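Local coordinates for DegV domain-containing protein Cgl2349/cg2579 (Corynebacterium glutamicum, PDB 3EGL) that binds long-chain fatty acids such as palmitate and may take part in lipid transport or fatty acid metabolism, at residues A[138-143]-A[197-202]; A[144-149]-A[164-169]; A[208-213]-A[256-261]. One frame throughout, in Å; residues are numbered along the deposited sequence. Where two conformers were deposited one is given.

Interaction 1: A[138-143]-A[197-202]; sequences ETWIYL and ELAQIR. With PLM (palmitic acid), chain D.
Trp-140 forms the dense part of this contact, its indole standing between strand 138-142 and helix 197-202, whose axes run antiparallel about 10.8 Å apart. With CG anti to the carbonyl carbon (chi1 -64°), the ring reaches across to the helix. Its six-membered end meets the backbone, CH2 lying 3.9 Å from Ala-199 CA, while on the pyrrole side NE1 comes 3.8 Å from Leu-198 CD1. The CB of Glu-138, two residues back on the same strand, sits 3.6 Å above one face of the Trp-140 ring, toward its rim. Where the apolar packing ends a salt bridge begins: Arg-202 NE donates to Glu-138 OE2 at 2.8 Å, nearly straight at 173° and in the guanidinium plane. OE2 receives it on its anti lone pair, and the carboxylate and guanidinium planes stand 80° apart, so a single bond through NE is made, not a two-nitrogen grip. Both groups have further partners, Glu-138 OE1 in a salt bridge with Arg-173 and Arg-202 NH2 on Asn-264 O, which should help fix their rotation. The far side of the helix is loose by comparison, with Glu-197, Gln-200 and Ile-201 turned to solvent. On the other face of the strand Ile-141 CD1 approaches palmitate CD to 3.2 Å, and Thr-139 CG2 lies near its terminal methyl. The helix thus packs on one face of the six-stranded sheet and the lipid tail on the other, with strand 137-142 held between its sheet neighbours 171-175 and 255-261.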
loop_
_atom_site.group_PDB
_atom_site.type_symbol
_atom_site.label_atom_id
_atom_site.label_comp_id
_atom_site.label_asym_id
_atom_site.label_seq_id
_atom_site.Cartn_x
_atom_site.Cartn_y
_atom_site.Cartn_z
ATOM N N GLU A 138 1.110 9.591 2.068
ATOM C CA GLU A 138 2.358 9.560 1.341
ATOM C C GLU A 138 2.969 8.208 1.609
ATOM O O GLU A 138 2.716 7.593 2.630
ATOM C CB GLU A 138 3.323 10.652 1.818
ATOM C CG GLU A 138 2.814 12.111 1.771
ATOM C CD GLU A 138 2.727 12.679 0.359
ATOM O OE1 GLU A 138 3.237 12.016 -0.562
ATOM O OE2 GLU A 138 2.145 13.777 0.166
ATOM N N THR A 139 3.802 7.760 0.678
ATOM C CA THR A 139 4.506 6.484 0.809
ATOM C C THR A 139 5.952 6.705 0.395
ATOM O O THR A 139 6.231 7.073 -0.762
ATOM C CB THR A 139 3.816 5.360 -0.056
ATOM O OG1 THR A 139 2.486 5.131 0.436
ATOM C CG2 THR A 139 4.580 4.032 -0.014
ATOM N N TRP A 140 6.855 6.477 1.346
ATOM C CA TRP A 140 8.284 6.485 1.082
ATOM C C TRP A 140 8.869 5.098 1.311
ATOM O O TRP A 140 8.342 4.333 2.122
ATOM C CB TRP A 140 9.020 7.468 1.996
ATOM C CG TRP A 140 8.674 8.917 1.836
ATOM C CD1 TRP A 140 9.215 9.776 0.948
ATOM C CD2 TRP A 140 7.735 9.695 2.625
ATOM N NE1 TRP A 140 8.696 11.038 1.125
ATOM C CE2 TRP A 140 7.788 11.022 2.143
ATOM C CE3 TRP A 140 6.873 9.401 3.695
ATOM C CZ2 TRP A 140 7.013 12.066 2.688
ATOM C CZ3 TRP A 140 6.106 10.450 4.241
ATOM C CH2 TRP A 140 6.177 11.757 3.716
ATOM N N ILE A 141 9.955 4.776 0.603
ATOM C CA ILE A 141 10.651 3.484 0.786
ATOM C C ILE A 141 12.148 3.717 0.800
ATOM O O ILE A 141 12.705 4.414 -0.069
ATOM C CB ILE A 141 10.361 2.453 -0.349
ATOM C CG1 ILE A 141 8.895 2.466 -0.740
ATOM C CG2 ILE A 141 10.756 0.983 0.062
ATOM C CD1 ILE A 141 8.678 1.820 -2.102
ATOM N N TYR A 142 12.771 3.147 1.825
ATOM C CA TYR A 142 14.205 3.056 1.947
ATOM C C TYR A 142 14.604 1.710 1.386
ATOM O O TYR A 142 14.075 0.646 1.808
ATOM C CB TYR A 142 14.661 3.116 3.413
ATOM C CG TYR A 142 16.105 2.661 3.615
ATOM C CD1 TYR A 142 17.184 3.477 3.221
ATOM C CD2 TYR A 142 16.397 1.402 4.160
ATOM C CE1 TYR A 142 18.515 3.064 3.385
ATOM C CE2 TYR A 142 17.741 0.967 4.324
ATOM C CZ TYR A 142 18.781 1.813 3.930
ATOM O OH TYR A 142 20.075 1.418 4.094
ATOM N N LEU A 143 15.547 1.767 0.444
ATOM C CA LEU A 143 16.126 0.577 -0.137
ATOM C C LEU A 143 17.528 0.407 0.380
ATOM O O LEU A 143 18.369 1.301 0.288
ATOM C CB LEU A 143 16.090 0.639 -1.680
ATOM C CG LEU A 143 14.640 0.839 -2.136
ATOM C CD1 LEU A 143 14.546 1.226 -3.594
ATOM C CD2 LEU A 143 13.785 -0.392 -1.843
ATOM N N GLU A 197 13.116 14.034 7.859
ATOM C CA GLU A 197 13.000 15.410 7.381
ATOM C C GLU A 197 11.758 15.641 6.506
ATOM O O GLU A 197 10.947 16.518 6.810
ATOM C CB GLU A 197 14.269 15.855 6.653
ATOM C CG GLU A 197 14.411 17.365 6.545
ATOM C CD GLU A 197 15.723 17.811 5.905
ATOM O OE1 GLU A 197 16.815 17.270 6.240
ATOM O OE2 GLU A 197 15.664 18.740 5.066
ATOM N N LEU A 198 11.603 14.840 5.454
ATOM C CA LEU A 198 10.455 14.949 4.556
ATOM C C LEU A 198 9.112 14.771 5.270
ATOM O O LEU A 198 8.170 15.556 5.030
ATOM C CB LEU A 198 10.580 13.956 3.370
ATOM C CG LEU A 198 11.806 14.137 2.431
ATOM C CD1 LEU A 198 11.992 12.923 1.549
ATOM C CD2 LEU A 198 11.781 15.476 1.571
ATOM N N ALA A 199 9.018 13.758 6.145
ATOM C CA ALA A 199 7.739 13.497 6.833
ATOM C C ALA A 199 7.408 14.647 7.771
ATOM O O ALA A 199 6.266 15.106 7.831
ATOM C CB ALA A 199 7.784 12.184 7.610
ATOM N N GLN A 200 8.435 15.128 8.465
ATOM C CA GLN A 200 8.290 16.275 9.328
ATOM C C GLN A 200 7.789 17.511 8.593
ATOM O O GLN A 200 6.831 18.128 9.040
ATOM C CB GLN A 200 9.579 16.564 10.095
ATOM C CG GLN A 200 9.307 17.452 11.259
ATOM C CD GLN A 200 10.513 17.715 12.132
ATOM O OE1 GLN A 200 11.297 16.804 12.423
ATOM N NE2 GLN A 200 10.659 18.972 12.589
ATOM N N ILE A 201 8.408 17.876 7.468
ATOM C CA ILE A 201 7.883 19.006 6.670
ATOM C C ILE A 201 6.404 18.758 6.321
ATOM O O ILE A 201 5.597 19.664 6.427
ATOM C CB ILE A 201 8.632 19.211 5.308
ATOM C CG1 ILE A 201 10.177 19.105 5.441
ATOM C CG2 ILE A 201 8.158 20.475 4.596
ATOM C CD1 ILE A 201 10.860 20.162 6.160
ATOM N N ARG A 202 6.089 17.531 5.891
ATOM C CA ARG A 202 4.791 17.189 5.345
ATOM C C ARG A 202 3.691 17.146 6.392
ATOM O O ARG A 202 2.522 17.409 6.075
ATOM C CB ARG A 202 4.879 15.842 4.635
ATOM C CG ARG A 202 3.587 15.282 4.045
ATOM C CD ARG A 202 3.042 16.102 2.871
ATOM N NE ARG A 202 1.797 15.526 2.381
ATOM C CZ ARG A 202 0.596 15.723 2.928
ATOM N NH1 ARG A 202 0.470 16.489 3.990
ATOM N NH2 ARG A 202 -0.487 15.149 2.409
HETATM C C1 PLM D . 2.675 -7.736 -9.784
HETATM O O1 PLM D . 1.961 -6.961 -10.446
HETATM O O2 PLM D . 3.495 -8.441 -10.395
HETATM C C2 PLM D . 2.604 -7.831 -8.289
HETATM C C3 PLM D . 3.046 -6.493 -7.703
HETATM C C4 PLM D . 4.530 -6.231 -7.685
HETATM C C5 PLM D . 4.675 -4.720 -7.516
HETATM C C6 PLM D . 6.105 -4.293 -7.302
HETATM C C7 PLM D . 6.144 -2.785 -7.195
HETATM C C8 PLM D . 7.431 -2.231 -6.567
HETATM C C9 PLM D . 7.434 -2.460 -5.054
HETATM C CA PLM D . 8.348 -1.477 -4.308
HETATM C CB PLM D . 8.729 -1.967 -2.916
HETATM C CC PLM D . 7.577 -2.187 -1.924
HETATM C CD PLM D . 7.311 -0.928 -1.116
HETATM C CE PLM D . 6.705 -1.211 0.245
HETATM C CF PLM D . 5.258 -0.714 0.317
HETATM C CG PLM D . 5.101 0.686 0.905
#

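Interaction 2: A[144-149]-A[164-169]; sequences HRIDEI and TALATR
From its CB outward, Ile-146 lies against the 3-10 segment and following loop of 164-169. CB itself is 4.0 Å from Leu-166 CD1. CG2, anti to the carbonyl carbon, points at main-chain oxygens and comes to 3.7 Å from Ala-167 O, with Thr-168 O a little farther. CG1 takes the crowded position between the backbone N and the carbonyl carbon (chi1 55°), which also brings it close to Ala-167 O. The tip, CD1, lies equally near that oxygen and Leu-166 CD1, so the whole branched side chain is laid on two carbonyl oxygens and one leucine methyl. The same methyl is shared with Ile-149, whose CG2 is 3.9 Å from Leu-166 CD1 and whose side chain also touches the bound palmitate. Both segments belong to the long irregular connection between the adjacent antiparallel strands 137-142 and 171-175 of the DegV fold, and the contact draws the two ends of that excursion together; the bond from Ala-167 N to Thr-164 O closes the 3-10 turn on one side. No direct hydrogen bond crosses the contact. A water joins the backbones instead, accepting from Ile-146 N at 3.1 Å and donating to Thr-168 O at 3.0 Å. Farther out, Arg-169 lays its guanidinium flat against a carbonyl: His-144 O sits 3.4 Å above the plane, over its centre, where the positive charge probably attracts the oxygen. Toward the surface, Arg-145 grips Glu-148 side-on, NE to OE1 and NH2 to OE2, the latter at 2.6 Å, both oxygens using their syn lone pairs.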
loop_
_atom_site.group_PDB
_atom_site.type_symbol
_atom_site.label_atom_id
_atom_site.label_comp_id
_atom_site.label_asym_id
_atom_site.label_seq_id
_atom_site.Cartn_x
_atom_site.Cartn_y
_atom_site.Cartn_z
ATOM N N HIS A 144 17.779 -0.758 0.934
ATOM C CA HIS A 144 19.049 -1.012 1.547
ATOM C C HIS A 144 20.073 -1.378 0.474
ATOM O O HIS A 144 21.269 -1.192 0.669
ATOM C CB HIS A 144 18.875 -2.123 2.542
ATOM C CG HIS A 144 20.105 -2.407 3.329
ATOM N ND1 HIS A 144 20.748 -1.438 4.068
ATOM C CD2 HIS A 144 20.785 -3.558 3.528
ATOM C CE1 HIS A 144 21.778 -1.981 4.685
ATOM N NE2 HIS A 144 21.826 -3.263 4.367
ATOM N N ARG A 145 19.571 -1.909 -0.640
ATOM C CA ARG A 145 20.310 -2.027 -1.890
ATOM C C ARG A 145 19.345 -1.827 -3.095
ATOM O O ARG A 145 18.132 -1.927 -2.971
ATOM C CB ARG A 145 21.020 -3.387 -1.965
ATOM C CG ARG A 145 20.110 -4.580 -2.252
ATOM C CD ARG A 145 20.945 -5.859 -2.441
ATOM N NE ARG A 145 20.099 -7.059 -2.593
ATOM C CZ ARG A 145 20.420 -8.271 -2.134
ATOM N NH1 ARG A 145 21.581 -8.467 -1.511
ATOM N NH2 ARG A 145 19.597 -9.296 -2.317
ATOM N N ILE A 146 19.866 -1.561 -4.273
ATOM C CA ILE A 146 18.950 -1.254 -5.364
ATOM C C ILE A 146 18.800 -2.364 -6.404
ATOM O O ILE A 146 18.058 -2.191 -7.363
ATOM C CB ILE A 146 19.371 0.031 -6.089
ATOM C CG1 ILE A 146 20.809 -0.126 -6.545
ATOM C CG2 ILE A 146 19.233 1.229 -5.172
ATOM C CD1 ILE A 146 20.993 0.356 -7.869
ATOM N N ASP A 147 19.493 -3.479 -6.201
ATOM C CA ASP A 147 19.464 -4.580 -7.148
ATOM C C ASP A 147 17.999 -4.970 -7.563
ATOM O O ASP A 147 17.647 -4.939 -8.740
ATOM C CB ASP A 147 20.232 -5.799 -6.591
ATOM C CG ASP A 147 21.668 -5.459 -6.052
ATOM O OD1 ASP A 147 21.986 -4.324 -5.589
ATOM O OD2 ASP A 147 22.505 -6.390 -6.070
ATOM N N GLU A 148 17.157 -5.308 -6.590
ATOM C CA GLU A 148 15.801 -5.785 -6.874
ATOM C C GLU A 148 14.848 -4.728 -7.417
ATOM O O GLU A 148 14.098 -5.014 -8.344
ATOM C CB GLU A 148 15.188 -6.436 -5.627
ATOM C CG GLU A 148 15.841 -7.731 -5.224
ATOM C CD GLU A 148 17.105 -7.555 -4.376
ATOM O OE1 GLU A 148 17.656 -6.422 -4.247
ATOM O OE2 GLU A 148 17.548 -8.594 -3.835
ATOM N N ILE A 149 14.852 -3.516 -6.862
ATOM C CA ILE A 149 14.063 -2.432 -7.484
ATOM C C ILE A 149 14.395 -2.205 -8.964
ATOM O O ILE A 149 13.476 -1.986 -9.807
ATOM C CB ILE A 149 14.139 -1.081 -6.749
ATOM C CG1 ILE A 149 12.898 -0.258 -7.103
ATOM C CG2 ILE A 149 15.378 -0.272 -7.121
ATOM C CD1 ILE A 149 11.734 -0.646 -6.290
ATOM N N THR A 164 23.053 3.037 -11.497
ATOM C CA THR A 164 23.886 4.101 -10.903
ATOM C C THR A 164 23.130 5.377 -10.521
ATOM O O THR A 164 23.426 5.970 -9.492
ATOM C CB THR A 164 25.046 4.496 -11.836
ATOM O OG1 THR A 164 25.694 3.307 -12.266
ATOM C CG2 THR A 164 26.077 5.350 -11.127
ATOM N N ALA A 165 22.152 5.782 -11.337
ATOM C CA ALA A 165 21.388 7.026 -11.116
ATOM C C ALA A 165 20.517 6.992 -9.874
ATOM O O ALA A 165 19.909 7.999 -9.505
ATOM C CB ALA A 165 20.529 7.374 -12.371
ATOM N N LEU A 166 20.414 5.827 -9.247
ATOM C CA LEU A 166 19.601 5.707 -8.035
ATOM C C LEU A 166 20.408 5.946 -6.760
ATOM O O LEU A 166 19.840 6.029 -5.654
ATOM C CB LEU A 166 18.953 4.332 -7.935
ATOM C CG LEU A 166 17.924 3.904 -8.952
ATOM C CD1 LEU A 166 17.625 2.407 -8.782
ATOM C CD2 LEU A 166 16.664 4.766 -8.865
ATOM N N ALA A 167 21.724 6.034 -6.896
ATOM C CA ALA A 167 22.571 5.998 -5.712
ATOM C C ALA A 167 22.484 4.587 -5.106
ATOM O O ALA A 167 21.986 3.657 -5.748
ATOM C CB ALA A 167 22.161 7.106 -4.677
ATOM N N THR A 168 22.938 4.426 -3.875
ATOM C CA THR A 168 23.104 3.083 -3.341
ATOM C C THR A 168 22.076 2.719 -2.253
ATOM O O THR A 168 21.768 1.539 -2.079
ATOM C CB THR A 168 24.555 2.886 -2.850
ATOM O OG1 THR A 168 24.896 3.991 -2.011
ATOM C CG2 THR A 168 25.545 2.828 -4.048
ATOM N N ARG A 169 21.567 3.732 -1.546
ATOM C CA ARG A 169 20.545 3.574 -0.478
ATOM C C ARG A 169 19.475 4.648 -0.540
ATOM O O ARG A 169 19.310 5.392 0.425
ATOM C CB ARG A 169 21.156 3.679 0.922
ATOM C CG ARG A 169 21.659 2.378 1.461
ATOM C CD ARG A 169 23.106 2.464 1.343
ATOM N NE ARG A 169 23.765 1.257 1.747
ATOM C CZ ARG A 169 24.315 0.410 0.891
ATOM N NH1 ARG A 169 24.906 -0.664 1.352
ATOM N NH2 ARG A 169 24.265 0.618 -0.415
HETATM O O HOH W 1 22.846 -0.750 -3.730
#

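Interaction 3: A[208-213]-A[256-261]; sequences VFIAIG and VSVSAV. With PLM (palmitic acid), chain D.
A single water is held on one face of this sheet by three oxygens, hydrogen-bonded to Ser-257 OG and Ser-259 OG at 2.6 Å each and donating to Ala-211 O. The strands beneath it, 209-213 and 256-261, form an antiparallel pair within the six-stranded mixed sheet of this alpha-beta-alpha sandwich. Six backbone bonds link Phe-209 with Val-261, Ala-211 with Ser-259 and Gly-213 with Ser-257. The central bond from Ser-259 N to Ala-211 O is almost linear at 179°, and Ala-211 O also accepts a bond from the water, so two donors grip it. At the Gly-213 end the bonds stay short, but their donors stand above the carbonyl planes, unlike those of the other four. The face bearing Ile-210, Ile-212, Val-258 and Ala-260 is apolar: Ile-210, bent at chi2, brings CD1 to 3.4 Å from Ala-260 CB. At the strand end, Ile-212 CG2 runs beside Val-256 CG1. Helix 224-231 packs here, through Leu-224 and Leu-228. The opposite face carries Ala-211 and the two serines, with Met-104 of helix 104-116 against Ala-211 and Ser-259. Ser-257 OG lies in the crowded position between the backbone N and the carbonyl carbon (chi1 63°), which sets it against Gly-213 CA at 3.3 Å, while Ser-257 CB meets the terminal methyl of palmitate, CG, at 3.5 Å.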
loop_
_atom_site.group_PDB
_atom_site.type_symbol
_atom_site.label_atom_id
_atom_site.label_comp_id
_atom_site.label_asym_id
_atom_site.label_seq_id
_atom_site.Cartn_x
_atom_site.Cartn_y
_atom_site.Cartn_z
ATOM N N VAL A 208 0.323 12.702 12.861
ATOM C CA VAL A 208 0.336 11.905 11.675
ATOM C C VAL A 208 0.010 10.484 12.091
ATOM O O VAL A 208 0.330 10.054 13.190
ATOM C CB VAL A 208 1.766 11.883 11.082
ATOM C CG1 VAL A 208 1.772 11.217 9.700
ATOM C CG2 VAL A 208 2.345 13.297 10.995
ATOM N N PHE A 209 -0.593 9.716 11.208
ATOM C CA PHE A 209 -0.637 8.286 11.453
ATOM C C PHE A 209 0.427 7.562 10.592
ATOM O O PHE A 209 0.478 7.770 9.388
ATOM C CB PHE A 209 -2.048 7.748 11.226
ATOM C CG PHE A 209 -2.117 6.255 11.093
ATOM C CD1 PHE A 209 -2.268 5.450 12.216
ATOM C CD2 PHE A 209 -2.029 5.649 9.846
ATOM C CE1 PHE A 209 -2.351 4.061 12.092
ATOM C CE2 PHE A 209 -2.096 4.256 9.722
ATOM C CZ PHE A 209 -2.252 3.463 10.862
ATOM N N ILE A 210 1.237 6.697 11.205
ATOM C CA ILE A 210 2.349 6.072 10.506
ATOM C C ILE A 210 2.411 4.554 10.597
ATOM O O ILE A 210 2.372 3.961 11.679
ATOM C CB ILE A 210 3.729 6.561 11.067
ATOM C CG1 ILE A 210 3.881 8.068 10.962
ATOM C CG2 ILE A 210 4.893 5.877 10.319
ATOM C CD1 ILE A 210 4.285 8.537 9.574
ATOM N N ALA A 211 2.625 3.929 9.452
ATOM C CA ALA A 211 2.822 2.495 9.414
ATOM C C ALA A 211 4.212 2.231 8.855
ATOM O O ALA A 211 4.544 2.633 7.719
ATOM C CB ALA A 211 1.747 1.833 8.574
ATOM N N ILE A 212 5.041 1.565 9.647
ATOM C CA ILE A 212 6.384 1.318 9.187
ATOM C C ILE A 212 6.479 -0.118 8.772
ATOM O O ILE A 212 6.180 -1.013 9.571
ATOM C CB ILE A 212 7.412 1.637 10.263
ATOM C CG1 ILE A 212 7.493 3.156 10.434
ATOM C CG2 ILE A 212 8.803 1.071 9.877
ATOM C CD1 ILE A 212 8.012 3.579 11.813
ATOM N N GLY A 213 6.881 -0.324 7.523
ATOM C CA GLY A 213 7.006 -1.655 6.948
ATOM C C GLY A 213 8.453 -2.067 6.874
ATOM O O GLY A 213 9.356 -1.232 6.671
ATOM N N VAL A 256 12.824 -0.745 4.227
ATOM C CA VAL A 256 11.955 -0.152 5.202
ATOM C C VAL A 256 11.033 0.900 4.539
ATOM O O VAL A 256 11.515 1.839 3.898
ATOM C CB VAL A 256 12.769 0.498 6.352
ATOM C CG1 VAL A 256 11.829 1.076 7.398
ATOM C CG2 VAL A 256 13.721 -0.541 6.997
ATOM N N SER A 257 9.718 0.717 4.673
ATOM C CA SER A 257 8.741 1.638 4.107
ATOM C C SER A 257 8.072 2.480 5.224
ATOM O O SER A 257 7.893 2.017 6.366
ATOM C CB SER A 257 7.666 0.862 3.305
ATOM O OG SER A 257 6.896 -0.023 4.139
ATOM N N VAL A 258 7.703 3.714 4.873
ATOM C CA VAL A 258 6.922 4.565 5.752
ATOM C C VAL A 258 5.649 4.941 5.000
ATOM O O VAL A 258 5.712 5.608 3.974
ATOM C CB VAL A 258 7.704 5.841 6.138
ATOM C CG1 VAL A 258 6.784 6.876 6.852
ATOM C CG2 VAL A 258 8.863 5.491 7.034
ATOM N N SER A 259 4.499 4.470 5.490
ATOM C CA SER A 259 3.195 4.866 4.930
ATOM C C SER A 259 2.589 5.805 5.942
ATOM O O SER A 259 2.475 5.464 7.136
ATOM C CB SER A 259 2.285 3.665 4.727
ATOM O OG SER A 259 2.955 2.579 4.068
ATOM N N ALA A 260 2.241 7.007 5.494
ATOM C CA ALA A 260 1.769 8.017 6.419
ATOM C C ALA A 260 0.455 8.596 5.960
ATOM O O ALA A 260 0.259 8.811 4.762
ATOM C CB ALA A 260 2.808 9.125 6.548
ATOM N N VAL A 261 -0.439 8.866 6.899
ATOM C CA VAL A 261 -1.671 9.596 6.581
ATOM C C VAL A 261 -1.652 10.894 7.348
ATOM O O VAL A 261 -1.454 10.871 8.552
ATOM C CB VAL A 261 -2.936 8.785 6.994
ATOM C CG1 VAL A 261 -4.251 9.580 6.642
ATOM C CG2 VAL A 261 -2.909 7.347 6.355
HETATM C C1 PLM D . 2.675 -7.736 -9.784
HETATM O O1 PLM D . 1.961 -6.961 -10.446
HETATM O O2 PLM D . 3.495 -8.441 -10.395
HETATM C C2 PLM D . 2.604 -7.831 -8.289
HETATM C C3 PLM D . 3.046 -6.493 -7.703
HETATM C C4 PLM D . 4.530 -6.231 -7.685
HETATM C C5 PLM D . 4.675 -4.720 -7.516
HETATM C C6 PLM D . 6.105 -4.293 -7.302
HETATM C C7 PLM D . 6.144 -2.785 -7.195
HETATM C C8 PLM D . 7.431 -2.231 -6.567
HETATM C C9 PLM D . 7.434 -2.460 -5.054
HETATM C CA PLM D . 8.348 -1.477 -4.308
HETATM C CB PLM D . 8.729 -1.967 -2.916
HETATM C CC PLM D . 7.577 -2.187 -1.924
HETATM C CD PLM D . 7.311 -0.928 -1.116
HETATM C CE PLM D . 6.705 -1.211 0.245
HETATM C CF PLM D . 5.258 -0.714 0.317
HETATM C CG PLM D . 5.101 0.686 0.905
HETATM O O HOH W 2 4.652 0.930 5.172
#

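How the interactions relate
Interactions 1 and 3 are buried and share one sheet: strand 137-142 pairs directly with 255-261, through Trp-140 O to Val-258 N and Tyr-142 N to Val-256 O, and both contacts reach the palmitate tail. Interaction 3 joins strand to strand by regular backbone bonds, whereas interaction 1 sets a helix on the sheet with an indole and a salt bridge. Interaction 2 lies nearer the surface, in the loop enclosed between the segments of interaction 1, and relies on water, carbonyl packing and a few aliphatic methyls; it too touches the lipid, through Ile-149. It meets interaction 1 where Tyr-142 and Leu-143 touch Arg-169 and Ile-149, but has no contact with interaction 3.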